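Local coordinates for initiator protein NS1 (Human bocavirus, PDB 4KW3) that probably binds the viral replication origin, unwinds it and nicks one DNA strand to start rolling-circle replication, the piece described being its N-terminal origin-recognition and nickase domain, at residues R9-P14 / V202-F207; Y18-P23 / Q136-I141; A36-G41 / Q147-L152; I47-C52 / D63-S68. One frame throughout, in Å; residues are numbered along the deposited sequence.

Overall arrangement
Read from the N terminus, the chain builds one compact nuclease domain whose distant parts are tied by four contacts. Interaction 1 closes the longest loop, joining the loop that leads into strand 15-21 with the start of helix 204-212, and the other three nest inside it. Interaction 2 packs the end of that strand on helix 134-149. Interaction 3 uses the C-terminal end of the same helix to meet helix 31-38, so that interactions 2 and 3 cross along the chain. Interaction 4, a short local closure between helices 43-49 and 60-69, is nested inside both and lies across the domain centre from interaction 1.

Interaction 1. Residues R9-P14 / V202-F207; sequences RAFSQP and VDPLRF
The Phe11 ring carries the apolar part of this contact, with Pro204 over one face and Leu205 reaching it obliquely. Pro204 CB stands 3.9 Å from the centroid of the Phe11 ring, 20° off its normal, a CH-pi contact displaced toward the rim, while Pro204 CG comes to 3.6 Å from Phe11 CD1. Phe11 can present this face because its CG is anti to the backbone N (chi1 -156°). Leu205 uses its two methyls separately: CD2 lies 3.9 Å from Phe11 CD2, and CD1 rests against the backbone of Arg9, 3.8 Å from its carbonyl carbon. A polar contact flanks this patch, where Gln13, its chain bent at chi2, brings NE2 to 3.3 Å from Val202 O in a weak, bent hydrogen bond. On the helix side, Asp203 is the N-cap. Its OD1 accepts from Arg206 N from above the carboxylate plane, and its OD2 offers the syn lone pair to Arg206 NH1 at 2.9 Å, almost in the guanidinium plane, so one carboxylate both caps the helix and forms a salt bridge. Ile119 of strand 114-122 touches both Phe11 and Pro204. The arrangement is that of a capped helix start held against the sheet by the N-terminal loop, and helix 204-212 bears Tyr211, the predicted nuclease nucleophile of the RCR-3 motif.

Interaction 2. Residues Y18-P23 / Q136-I141; sequences YVFKFP and QFYGLI
Aromatic contacts dominate where strand 18-21 and helix 136-141 pass at -47°. Tyr18 and Phe137 form a T-shaped pair: the CD2-CE2 edge of Phe137 points at the face of Tyr18, with ring centroids 5.2 Å apart and planes at 83°. The CH-pi contact belongs to Phe20, over whose face Ile141 CG2 sits, 3.8 Å from the ring centroid and displaced toward CE1. Phe20 gets there with CG anti to the backbone N (chi1 163°), meeting Ile141 tip to tip. In plain apolar packing, Phe20 CE1 lies near the plane of the Tyr138 ring, 3.6 Å from Tyr138 CE1, the two side chains crossing at about a right angle. Separately, the phenol of Tyr138 meets the Pro23 ring tip to tip, Tyr138 OH to Pro23 CG 3.3 Å. Met185 of the adjacent strand 185-191 touches Tyr18, Phe137, Tyr138 and Ile141, and Tyr18 OH is hydrogen-bonded to Ala130 O. Val19, next along the strand, touches His115 and His117, predicted metal ligands of the RCR-2 motif. No hydrogen bond links the two segments, so ring faces and edges, methyls and the proline ring make the contact, and their packing probably sets how the helix lies on the sheet.

Interaction 3. Residues A36-G41 / Q147-L152; sequences ALLAHG and QRCKSL
Two helix ends meet here in the alpha/beta nuclease domain: the C-terminal end of helix 31-38, with the residues that follow it, packs against the end of helix 134-149 and the residues up to Leu152. The backbones come close, the CA atoms of Leu37 and Cys149 lying 4.7 Å apart, and Cys149 CA directs its hydrogen at Leu37 O in a CA-H...O contact of 3.3 Å and 160°. Apolar packing surrounds it. Cys149 SG lies 3.9 Å from Leu37 CB and also touches Leu38 CD2, while Leu152 CD2 lies 4.2 Å from Ala36 CB and also borders Leu37 CD2. Phe158 adds to this cluster, touching both Leu37 and Leu152. A CH-pi contact is made by the other methyl of Leu152, its side chain crossing that of His40 at about a right angle; His40 ND1 is hydrogen-bonded to Glu43 OE1, which probably helps to fix the ring. Among the polar groups, the bent side chain of Arg148 lays one guanidinium face over Leu38 O, without a hydrogen bond. Arg148 O accepts from both the backbone N and OG of Ser151, the hydroxyl at 2.6 Å. A water then bridges the segments, donating to Leu37 O and to Ser151 OG. The methyl on the imidazole is centred well: Leu152 CD1 sits 3.6 Å from the centroid of the His40 ring, 10° off its normal.

Interaction 4. Residues I47-C52 / D63-S68; sequences IQLRNC and DDLLIS
A short helix-loop-helix unit at the periphery of the domain is closed by this contact, in which the C-terminal end of helix 43-49 and the type I turn from Leu49 to Cys52 face helix 60-69. Leu65 is its centre. One methyl, CD2, enters among three residues of the other segment: it lies 3.6 Å from Leu49 N, 3.7 Å from Gln48 CB and 4.0 Å from Cys52 SG. Leu65 points directly at the opposite segment, with CG roughly anti to its backbone N (chi1 -150°). Gln48 crosses it obliquely, offering the aliphatic base of a chain that is extended beyond CG. Cys52 SG reaches the same methyl because the turn, closed by a backbone bond from Cys52 N to Leu49 O, swings the cysteine toward helix 60-69. Alongside, Leu49 and Leu66 cross at about a right angle and meet through their methyls, Leu49 CD1 to Leu66 CD2 at 4.0 Å. No hydrogen bond passes between the segments. Within helix 60-69, Ser68 OG donates to a lone pair of Leu65 O at 2.9 Å. The contact rests on the leucine methyls, with Gln48 CB and Cys52 SG beside them. It lies away from the predicted metal and nuclease sites. Ser223 and Ile219, in loops, touch Leu49 and Leu66 respectively, and Ser68 O accepts a hydrogen bond from Arg72 NH1, just before helix 74-94.

Interaction 1. Residues R9-P14 / V202-F207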
loop_
_atom_site.group_PDB
_atom_site.type_symbol
_atom_site.label_atom_id
_atom_site.label_comp_id
_atom_site.label_asym_id
_atom_site.label_seq_id
_atom_site.Cartn_x
_atom_site.Cartn_y
_atom_site.Cartn_z
ATOM N N ARG A 9 -3.436 -19.031 -4.342
ATOM C CA ARG A 9 -4.584 -19.940 -4.418
ATOM C C ARG A 9 -5.233 -20.190 -3.079
ATOM O O ARG A 9 -6.316 -20.778 -2.999
ATOM C CB ARG A 9 -4.178 -21.268 -5.048
ATOM C CG ARG A 9 -3.928 -21.184 -6.529
ATOM C CD ARG A 9 -3.280 -22.447 -7.094
ATOM N NE ARG A 9 -3.071 -22.262 -8.533
ATOM C CZ ARG A 9 -4.019 -22.424 -9.456
ATOM N NH1 ARG A 9 -5.244 -22.807 -9.104
ATOM N NH2 ARG A 9 -3.741 -22.216 -10.732
ATOM N N ALA A 10 -4.581 -19.702 -2.030
ATOM C CA ALA A 10 -5.026 -19.957 -0.676
ATOM C C ALA A 10 -4.716 -18.792 0.262
ATOM O O ALA A 10 -3.672 -18.143 0.137
ATOM C CB ALA A 10 -4.373 -21.231 -0.174
ATOM N N PHE A 11 -5.589 -18.563 1.237
ATOM C CA PHE A 11 -5.379 -17.458 2.167
ATOM C C PHE A 11 -5.792 -17.813 3.596
ATOM O O PHE A 11 -6.966 -18.044 3.849
ATOM C CB PHE A 11 -6.136 -16.199 1.705
ATOM C CG PHE A 11 -5.548 -14.916 2.236
ATOM C CD1 PHE A 11 -5.772 -14.522 3.555
ATOM C CD2 PHE A 11 -4.750 -14.107 1.415
ATOM C CE1 PHE A 11 -5.215 -13.355 4.059
ATOM C CE2 PHE A 11 -4.207 -12.924 1.897
ATOM C CZ PHE A 11 -4.436 -12.549 3.235
ATOM N N SER A 12 -4.824 -17.812 4.518
ATOM C CA SER A 12 -5.041 -18.181 5.925
ATOM C C SER A 12 -6.178 -17.447 6.617
ATOM O O SER A 12 -6.268 -16.218 6.556
ATOM C CB SER A 12 -3.764 -17.944 6.729
ATOM O OG SER A 12 -2.773 -18.889 6.382
ATOM N N GLN A 13 -7.020 -18.202 7.316
ATOM C CA GLN A 13 -8.133 -17.619 8.062
ATOM C C GLN A 13 -7.856 -17.680 9.581
ATOM O O GLN A 13 -7.012 -18.460 10.027
ATOM C CB GLN A 13 -9.448 -18.314 7.678
ATOM C CG GLN A 13 -9.896 -18.096 6.232
ATOM C CD GLN A 13 -11.146 -17.251 6.126
ATOM O OE1 GLN A 13 -11.200 -16.109 6.609
ATOM N NE2 GLN A 13 -12.178 -17.815 5.506
ATOM N N PRO A 14 -8.504 -16.806 10.375
ATOM C CA PRO A 14 -9.411 -15.736 9.944
ATOM C C PRO A 14 -8.603 -14.594 9.320
ATOM O O PRO A 14 -7.432 -14.398 9.689
ATOM C CB PRO A 14 -10.057 -15.288 11.257
ATOM C CG PRO A 14 -8.995 -15.521 12.283
ATOM C CD PRO A 14 -8.266 -16.771 11.832
ATOM N N VAL A 202 -14.549 -12.420 5.124
ATOM C CA VAL A 202 -14.928 -13.796 4.816
ATOM C C VAL A 202 -14.142 -14.373 3.645
ATOM O O VAL A 202 -13.660 -15.501 3.705
ATOM C CB VAL A 202 -16.402 -13.898 4.458
ATOM C CG1 VAL A 202 -16.771 -15.356 4.346
ATOM C CG2 VAL A 202 -17.260 -13.205 5.511
ATOM N N ASP A 203 -14.005 -13.586 2.583
ATOM C CA ASP A 203 -13.347 -14.052 1.364
ATOM C C ASP A 203 -12.187 -13.149 0.927
ATOM O O ASP A 203 -12.333 -12.355 -0.002
ATOM C CB ASP A 203 -14.391 -14.166 0.252
ATOM C CG ASP A 203 -13.935 -15.046 -0.893
ATOM O OD1 ASP A 203 -12.708 -15.244 -1.052
ATOM O OD2 ASP A 203 -14.812 -15.573 -1.616
ATOM N N PRO A 204 -11.028 -13.267 1.590
ATOM C CA PRO A 204 -9.901 -12.391 1.248
ATOM C C PRO A 204 -9.480 -12.420 -0.233
ATOM O O PRO A 204 -9.231 -11.353 -0.792
ATOM C CB PRO A 204 -8.763 -12.897 2.153
ATOM C CG PRO A 204 -9.192 -14.229 2.639
ATOM C CD PRO A 204 -10.700 -14.165 2.706
ATOM N N LEU A 205 -9.405 -13.593 -0.856
ATOM C CA LEU A 205 -9.066 -13.654 -2.283
ATOM C C LEU A 205 -10.085 -12.937 -3.167
ATOM O O LEU A 205 -9.703 -12.250 -4.112
ATOM C CB LEU A 205 -8.884 -15.093 -2.776
ATOM C CG LEU A 205 -7.681 -15.783 -2.134
ATOM C CD1 LEU A 205 -7.342 -17.073 -2.862
ATOM C CD2 LEU A 205 -6.484 -14.840 -2.047
ATOM N N ARG A 206 -11.375 -13.096 -2.886
ATOM C CA ARG A 206 -12.361 -12.431 -3.727
ATOM C C ARG A 206 -12.356 -10.930 -3.526
ATOM O O ARG A 206 -12.629 -10.169 -4.460
ATOM C CB ARG A 206 -13.758 -13.036 -3.573
ATOM C CG ARG A 206 -13.991 -14.193 -4.529
ATOM C CD ARG A 206 -15.416 -14.757 -4.535
ATOM N NE ARG A 206 -15.462 -15.884 -5.459
ATOM C CZ ARG A 206 -15.071 -17.113 -5.145
ATOM N NH1 ARG A 206 -14.654 -17.383 -3.913
ATOM N NH2 ARG A 206 -15.117 -18.075 -6.058
ATOM N N PHE A 207 -12.036 -10.498 -2.311
ATOM C CA PHE A 207 -11.935 -9.072 -2.054
ATOM C C PHE A 207 -10.729 -8.506 -2.810
ATOM O O PHE A 207 -10.812 -7.434 -3.428
ATOM C CB PHE A 207 -11.862 -8.773 -0.563
ATOM C CG PHE A 207 -11.647 -7.336 -0.272
ATOM C CD1 PHE A 207 -12.683 -6.426 -0.444
ATOM C CD2 PHE A 207 -10.387 -6.873 0.106
ATOM C CE1 PHE A 207 -12.493 -5.081 -0.222
ATOM C CE2 PHE A 207 -10.178 -5.530 0.344
ATOM C CZ PHE A 207 -11.229 -4.625 0.180
#

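Interaction 2. Residues Y18-P23 / Q136-I141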
loop_
_atom_site.group_PDB
_atom_site.type_symbol
_atom_site.label_atom_id
_atom_site.label_comp_id
_atom_site.label_asym_id
_atom_site.label_seq_id
_atom_site.Cartn_x
_atom_site.Cartn_y
_atom_site.Cartn_z
ATOM N N TYR A 18 -7.432 -3.945 6.766
ATOM C CA TYR A 18 -7.234 -2.619 7.359
ATOM C C TYR A 18 -6.958 -1.556 6.294
ATOM O O TYR A 18 -6.458 -1.855 5.197
ATOM C CB TYR A 18 -6.057 -2.628 8.334
ATOM C CG TYR A 18 -6.202 -3.557 9.524
ATOM C CD1 TYR A 18 -5.836 -4.895 9.440
ATOM C CD2 TYR A 18 -6.671 -3.083 10.743
ATOM C CE1 TYR A 18 -5.937 -5.737 10.537
ATOM C CE2 TYR A 18 -6.794 -3.912 11.827
ATOM C CZ TYR A 18 -6.427 -5.244 11.725
ATOM O OH TYR A 18 -6.565 -6.075 12.830
ATOM N N VAL A 19 -7.258 -0.308 6.635
ATOM C CA VAL A 19 -6.832 0.809 5.815
ATOM C C VAL A 19 -5.955 1.744 6.634
ATOM O O VAL A 19 -6.378 2.278 7.667
ATOM C CB VAL A 19 -8.007 1.608 5.214
ATOM C CG1 VAL A 19 -7.450 2.800 4.409
ATOM C CG2 VAL A 19 -8.821 0.726 4.312
ATOM N N PHE A 20 -4.728 1.927 6.154
ATOM C CA PHE A 20 -3.785 2.865 6.734
ATOM C C PHE A 20 -3.796 4.144 5.907
ATOM O O PHE A 20 -3.691 4.080 4.695
ATOM C CB PHE A 20 -2.373 2.263 6.733
ATOM C CG PHE A 20 -1.288 3.284 6.940
ATOM C CD1 PHE A 20 -0.941 3.696 8.219
ATOM C CD2 PHE A 20 -0.623 3.847 5.854
ATOM C CE1 PHE A 20 0.043 4.646 8.413
ATOM C CE2 PHE A 20 0.368 4.798 6.044
ATOM C CZ PHE A 20 0.706 5.193 7.327
ATOM N N LYS A 21 -3.957 5.294 6.557
ATOM C CA LYS A 21 -3.873 6.607 5.904
ATOM C C LYS A 21 -2.555 7.277 6.287
ATOM O O LYS A 21 -2.278 7.448 7.470
ATOM C CB LYS A 21 -5.006 7.514 6.375
ATOM C CG LYS A 21 -6.146 7.703 5.412
ATOM C CD LYS A 21 -6.980 8.939 5.798
ATOM C CE LYS A 21 -7.862 8.701 7.039
ATOM N NZ LYS A 21 -9.297 8.403 6.719
ATOM N N PHE A 22 -1.736 7.658 5.312
ATOM C CA PHE A 22 -0.525 8.415 5.630
ATOM C C PHE A 22 -0.884 9.762 6.315
ATOM O O PHE A 22 -1.563 10.612 5.740
ATOM C CB PHE A 22 0.308 8.642 4.366
ATOM C CG PHE A 22 1.705 9.084 4.649
ATOM C CD1 PHE A 22 1.996 10.418 4.845
ATOM C CD2 PHE A 22 2.729 8.160 4.741
ATOM C CE1 PHE A 22 3.286 10.818 5.127
ATOM C CE2 PHE A 22 4.019 8.558 5.018
ATOM C CZ PHE A 22 4.295 9.890 5.211
ATOM N N PRO A 23 -0.428 9.966 7.554
ATOM C CA PRO A 23 -0.973 11.116 8.290
ATOM C C PRO A 23 -0.360 12.483 7.929
ATOM O O PRO A 23 0.149 13.185 8.808
ATOM C CB PRO A 23 -0.684 10.760 9.751
ATOM C CG PRO A 23 0.470 9.745 9.711
ATOM C CD PRO A 23 0.668 9.299 8.276
ATOM N N GLN A 136 -1.815 -0.376 17.752
ATOM C CA GLN A 136 -0.566 -1.106 17.752
ATOM C C GLN A 136 -0.045 -1.239 16.321
ATOM O O GLN A 136 1.128 -0.974 16.050
ATOM C CB GLN A 136 -0.793 -2.478 18.385
ATOM C CG GLN A 136 0.399 -3.400 18.423
ATOM C CD GLN A 136 0.017 -4.838 18.752
ATOM O OE1 GLN A 136 -1.163 -5.201 18.755
ATOM N NE2 GLN A 136 1.017 -5.654 19.072
ATOM N N PHE A 137 -0.935 -1.635 15.413
ATOM C CA PHE A 137 -0.604 -1.829 14.011
ATOM C C PHE A 137 -0.138 -0.499 13.426
ATOM O O PHE A 137 0.883 -0.437 12.737
ATOM C CB PHE A 137 -1.820 -2.366 13.250
ATOM C CG PHE A 137 -1.484 -3.047 11.942
ATOM C CD1 PHE A 137 -0.184 -3.037 11.438
ATOM C CD2 PHE A 137 -2.476 -3.695 11.214
ATOM C CE1 PHE A 137 0.126 -3.669 10.232
ATOM C CE2 PHE A 137 -2.181 -4.310 10.007
ATOM C CZ PHE A 137 -0.874 -4.306 9.516
ATOM N N TYR A 138 -0.895 0.555 13.716
ATOM C CA TYR A 138 -0.569 1.921 13.312
ATOM C C TYR A 138 0.845 2.312 13.754
ATOM O O TYR A 138 1.608 2.893 12.975
ATOM C CB TYR A 138 -1.576 2.897 13.918
ATOM C CG TYR A 138 -1.504 4.317 13.384
ATOM C CD1 TYR A 138 -1.435 4.572 12.017
ATOM C CD2 TYR A 138 -1.541 5.407 14.253
ATOM C CE1 TYR A 138 -1.386 5.880 11.528
ATOM C CE2 TYR A 138 -1.489 6.701 13.782
ATOM C CZ TYR A 138 -1.404 6.936 12.421
ATOM O OH TYR A 138 -1.356 8.231 11.971
ATOM N N GLY A 139 1.193 1.988 14.996
ATOM C CA GLY A 139 2.481 2.359 15.542
ATOM C C GLY A 139 3.633 1.611 14.898
ATOM O O GLY A 139 4.675 2.182 14.607
ATOM N N LEU A 140 3.438 0.323 14.673
ATOM C CA LEU A 140 4.412 -0.476 13.972
ATOM C C LEU A 140 4.634 0.055 12.545
ATOM O O LEU A 140 5.763 0.072 12.051
ATOM C CB LEU A 140 3.948 -1.925 13.932
ATOM C CG LEU A 140 3.835 -2.642 15.276
ATOM C CD1 LEU A 140 3.287 -4.053 15.060
ATOM C CD2 LEU A 140 5.172 -2.693 15.952
ATOM N N ILE A 141 3.555 0.473 11.882
ATOM C CA ILE A 141 3.663 0.995 10.520
ATOM C C ILE A 141 4.471 2.264 10.539
ATOM O O ILE A 141 5.369 2.440 9.717
ATOM C CB ILE A 141 2.302 1.274 9.871
ATOM C CG1 ILE A 141 1.652 -0.038 9.425
ATOM C CG2 ILE A 141 2.451 2.204 8.670
ATOM C CD1 ILE A 141 0.184 0.099 9.022
#

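Interaction 3. Residues A36-G41 / Q147-L152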
loop_
_atom_site.group_PDB
_atom_site.type_symbol
_atom_site.label_atom_id
_atom_site.label_comp_id
_atom_site.label_asym_id
_atom_site.label_seq_id
_atom_site.Cartn_x
_atom_site.Cartn_y
_atom_site.Cartn_z
ATOM N N ALA A 36 11.624 12.297 -1.478
ATOM C CA ALA A 36 12.923 12.350 -0.832
ATOM C C ALA A 36 12.966 11.515 0.456
ATOM O O ALA A 36 13.909 10.735 0.672
ATOM C CB ALA A 36 13.302 13.806 -0.547
ATOM N N LEU A 37 11.942 11.675 1.295
ATOM C CA LEU A 37 11.871 10.967 2.576
ATOM C C LEU A 37 11.735 9.442 2.414
ATOM O O LEU A 37 12.319 8.677 3.181
ATOM C CB LEU A 37 10.748 11.536 3.448
ATOM C CG LEU A 37 10.965 12.905 4.110
ATOM C CD1 LEU A 37 9.654 13.446 4.697
ATOM C CD2 LEU A 37 12.046 12.853 5.181
ATOM N N LEU A 38 10.953 9.001 1.427
ATOM C CA LEU A 38 10.686 7.573 1.253
ATOM C C LEU A 38 11.449 6.910 0.107
ATOM O O LEU A 38 11.702 5.704 0.144
ATOM C CB LEU A 38 9.186 7.325 1.046
ATOM C CG LEU A 38 8.279 7.896 2.130
ATOM C CD1 LEU A 38 6.838 7.542 1.837
ATOM C CD2 LEU A 38 8.705 7.411 3.515
ATOM N N ALA A 39 11.819 7.686 -0.907
ATOM C CA ALA A 39 12.374 7.113 -2.133
ATOM C C ALA A 39 13.565 7.928 -2.607
ATOM O O ALA A 39 13.645 8.332 -3.780
ATOM C CB ALA A 39 11.302 7.053 -3.217
ATOM N N HIS A 40 14.480 8.197 -1.684
ATOM C CA HIS A 40 15.635 8.978 -2.041
ATOM C C HIS A 40 16.394 8.286 -3.175
ATOM O O HIS A 40 16.642 7.076 -3.119
ATOM C CB HIS A 40 16.539 9.202 -0.842
ATOM C CG HIS A 40 17.686 10.104 -1.141
ATOM N ND1 HIS A 40 17.545 11.249 -1.898
ATOM C CD2 HIS A 40 19.000 10.014 -0.831
ATOM C CE1 HIS A 40 18.719 11.840 -2.015
ATOM N NE2 HIS A 40 19.618 11.108 -1.380
ATOM N N GLY A 41 16.708 9.052 -4.222
ATOM C CA GLY A 41 17.332 8.514 -5.421
ATOM C C GLY A 41 16.408 8.497 -6.638
ATOM O O GLY A 41 16.831 8.160 -7.747
ATOM N N GLN A 147 11.778 5.105 10.208
ATOM C CA GLN A 147 13.104 4.530 9.995
ATOM C C GLN A 147 13.589 4.737 8.548
ATOM O O GLN A 147 14.779 4.989 8.300
ATOM C CB GLN A 147 13.115 3.050 10.382
ATOM C CG GLN A 147 14.302 2.284 9.859
ATOM C CD GLN A 147 15.142 1.690 10.952
ATOM O OE1 GLN A 147 15.374 0.482 10.965
ATOM N NE2 GLN A 147 15.615 2.529 11.878
ATOM N N ARG A 148 12.664 4.602 7.603
ATOM C CA ARG A 148 12.975 4.786 6.193
ATOM C C ARG A 148 13.325 6.252 5.921
ATOM O O ARG A 148 14.272 6.545 5.176
ATOM C CB ARG A 148 11.806 4.329 5.310
ATOM C CG ARG A 148 12.048 4.585 3.857
ATOM C CD ARG A 148 13.138 3.682 3.303
ATOM N NE ARG A 148 13.852 4.355 2.218
ATOM C CZ ARG A 148 14.204 3.791 1.065
ATOM N NH1 ARG A 148 13.877 2.530 0.798
ATOM N NH2 ARG A 148 14.864 4.509 0.163
ATOM N N CYS A 149 12.586 7.163 6.561
ATOM C CA CYS A 149 12.860 8.599 6.468
ATOM C C CYS A 149 14.290 8.952 6.825
ATOM O O CYS A 149 14.887 9.838 6.225
ATOM C CB CYS A 149 11.936 9.393 7.403
ATOM S SG CYS A 149 10.245 9.541 6.792
ATOM N N LYS A 150 14.833 8.253 7.807
ATOM C CA LYS A 150 16.166 8.539 8.296
ATOM C C LYS A 150 17.267 8.154 7.292
ATOM O O LYS A 150 18.395 8.634 7.401
ATOM C CB LYS A 150 16.377 7.869 9.649
ATOM C CG LYS A 150 15.612 8.538 10.763
ATOM C CD LYS A 150 15.686 7.691 12.004
ATOM C CE LYS A 150 14.790 8.227 13.083
ATOM N NZ LYS A 150 14.708 7.227 14.166
ATOM N N SER A 151 16.957 7.266 6.345
ATOM C CA SER A 151 17.956 6.867 5.344
ATOM C C SER A 151 18.409 8.063 4.485
ATOM O O SER A 151 19.585 8.153 4.091
ATOM C CB SER A 151 17.454 5.718 4.471
ATOM O OG SER A 151 16.397 6.155 3.650
ATOM N N LEU A 152 17.484 8.995 4.251
ATOM C CA LEU A 152 17.806 10.258 3.594
ATOM C C LEU A 152 18.953 10.971 4.307
ATOM O O LEU A 152 19.773 11.623 3.667
ATOM C CB LEU A 152 16.580 11.172 3.559
ATOM C CG LEU A 152 16.799 12.566 2.969
ATOM C CD1 LEU A 152 17.339 12.443 1.558
ATOM C CD2 LEU A 152 15.508 13.395 2.990
HETATM O O HOH W 1 14.753 7.823 1.868
#

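Interaction 4. Residues I47-C52 / D63-S68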
loop_
_atom_site.group_PDB
_atom_site.type_symbol
_atom_site.label_atom_id
_atom_site.label_comp_id
_atom_site.label_asym_id
_atom_site.label_seq_id
_atom_site.Cartn_x
_atom_site.Cartn_y
_atom_site.Cartn_z
ATOM N N ILE A 47 10.344 13.788 -11.477
ATOM C CA ILE A 47 10.139 15.035 -12.207
ATOM C C ILE A 47 10.045 14.823 -13.717
ATOM O O ILE A 47 9.140 15.346 -14.367
ATOM C CB ILE A 47 11.255 16.047 -11.900
ATOM C CG1 ILE A 47 11.200 16.417 -10.418
ATOM C CG2 ILE A 47 11.096 17.300 -12.756
ATOM C CD1 ILE A 47 12.242 17.378 -9.983
ATOM N N GLN A 48 10.971 14.040 -14.257
ATOM C CA GLN A 48 11.003 13.741 -15.679
ATOM C C GLN A 48 9.715 13.063 -16.121
ATOM O O GLN A 48 9.220 13.300 -17.225
ATOM C CB GLN A 48 12.191 12.833 -15.974
ATOM C CG GLN A 48 12.871 13.115 -17.280
ATOM C CD GLN A 48 14.221 12.452 -17.344
ATOM O OE1 GLN A 48 14.815 12.138 -16.306
ATOM N NE2 GLN A 48 14.712 12.219 -18.560
ATOM N N LEU A 49 9.160 12.247 -15.231
ATOM C CA LEU A 49 7.946 11.500 -15.509
ATOM C C LEU A 49 6.764 12.415 -15.850
ATOM O O LEU A 49 5.900 12.025 -16.647
ATOM C CB LEU A 49 7.580 10.601 -14.328
ATOM C CG LEU A 49 6.444 9.630 -14.627
ATOM C CD1 LEU A 49 6.904 8.625 -15.653
ATOM C CD2 LEU A 49 5.943 8.966 -13.388
ATOM N N ARG A 50 6.725 13.610 -15.240
ATOM C CA ARG A 50 5.661 14.597 -15.491
ATOM C C ARG A 50 5.522 14.944 -16.967
ATOM O O ARG A 50 4.429 15.275 -17.416
ATOM C CB ARG A 50 5.880 15.904 -14.726
ATOM C CG ARG A 50 5.943 15.791 -13.232
ATOM C CD ARG A 50 5.936 17.174 -12.583
ATOM N NE ARG A 50 5.945 17.074 -11.121
ATOM C CZ ARG A 50 7.041 17.144 -10.366
ATOM N NH1 ARG A 50 8.217 17.360 -10.936
ATOM N NH2 ARG A 50 6.960 17.026 -9.040
ATOM N N ASN A 51 6.620 14.854 -17.717
ATOM C CA ASN A 51 6.652 15.313 -19.102
ATOM C C ASN A 51 6.381 14.200 -20.109
ATOM O O ASN A 51 6.545 14.385 -21.315
ATOM C CB ASN A 51 8.005 15.955 -19.418
ATOM C CG ASN A 51 8.427 16.967 -18.379
ATOM O OD1 ASN A 51 7.627 17.798 -17.946
ATOM N ND2 ASN A 51 9.692 16.904 -17.968
ATOM N N CYS A 52 5.974 13.038 -19.612
ATOM C CA CYS A 52 5.807 11.875 -20.467
ATOM C C CYS A 52 4.444 11.818 -21.148
ATOM O O CYS A 52 3.429 12.210 -20.572
ATOM C CB CYS A 52 6.018 10.598 -19.656
ATOM S SG CYS A 52 7.717 10.260 -19.173
ATOM N N ASP A 63 9.258 4.766 -21.043
ATOM C CA ASP A 63 9.357 3.326 -20.802
ATOM C C ASP A 63 10.539 2.958 -19.897
ATOM O O ASP A 63 10.393 2.116 -19.019
ATOM C CB ASP A 63 9.422 2.566 -22.120
ATOM C CG ASP A 63 8.182 2.764 -22.968
ATOM O OD1 ASP A 63 7.086 2.943 -22.373
ATOM O OD2 ASP A 63 8.323 2.794 -24.230
ATOM N N ASP A 64 11.700 3.579 -20.119
ATOM C CA ASP A 64 12.891 3.323 -19.300
ATOM C C ASP A 64 12.749 3.848 -17.886
ATOM O O ASP A 64 13.049 3.147 -16.906
ATOM C CB ASP A 64 14.126 3.958 -19.941
ATOM C CG ASP A 64 14.572 3.223 -21.174
ATOM O OD1 ASP A 64 13.899 2.229 -21.546
ATOM O OD2 ASP A 64 15.570 3.659 -21.792
ATOM N N LEU A 65 12.283 5.087 -17.805
ATOM C CA LEU A 65 12.016 5.769 -16.549
ATOM C C LEU A 65 11.185 4.843 -15.640
ATOM O O LEU A 65 11.571 4.565 -14.499
ATOM C CB LEU A 65 11.291 7.072 -16.862
ATOM C CG LEU A 65 11.428 8.315 -16.000
ATOM C CD1 LEU A 65 12.880 8.531 -15.611
ATOM C CD2 LEU A 65 10.930 9.511 -16.824
ATOM N N LEU A 66 10.089 4.310 -16.180
ATOM C CA LEU A 66 9.228 3.394 -15.438
ATOM C C LEU A 66 9.935 2.098 -15.074
ATOM O O LEU A 66 9.769 1.592 -13.964
ATOM C CB LEU A 66 7.936 3.111 -16.206
ATOM C CG LEU A 66 7.029 4.333 -16.275
ATOM C CD1 LEU A 66 5.860 4.065 -17.175
ATOM C CD2 LEU A 66 6.573 4.723 -14.855
ATOM N N ILE A 67 10.703 1.543 -16.005
ATOM C CA ILE A 67 11.528 0.381 -15.683
ATOM C C ILE A 67 12.510 0.680 -14.536
ATOM O O ILE A 67 12.683 -0.149 -13.639
ATOM C CB ILE A 67 12.294 -0.165 -16.920
ATOM C CG1 ILE A 67 11.320 -0.860 -17.860
ATOM C CG2 ILE A 67 13.284 -1.222 -16.508
ATOM C CD1 ILE A 67 10.586 -2.021 -17.174
ATOM N N SER A 68 13.089 1.880 -14.503
ATOM C CA SER A 68 14.084 2.126 -13.476
ATOM C C SER A 68 13.398 2.385 -12.130
ATOM O O SER A 68 13.995 2.201 -11.076
ATOM C CB SER A 68 15.017 3.296 -13.829
ATOM O OG SER A 68 14.384 4.547 -13.660
#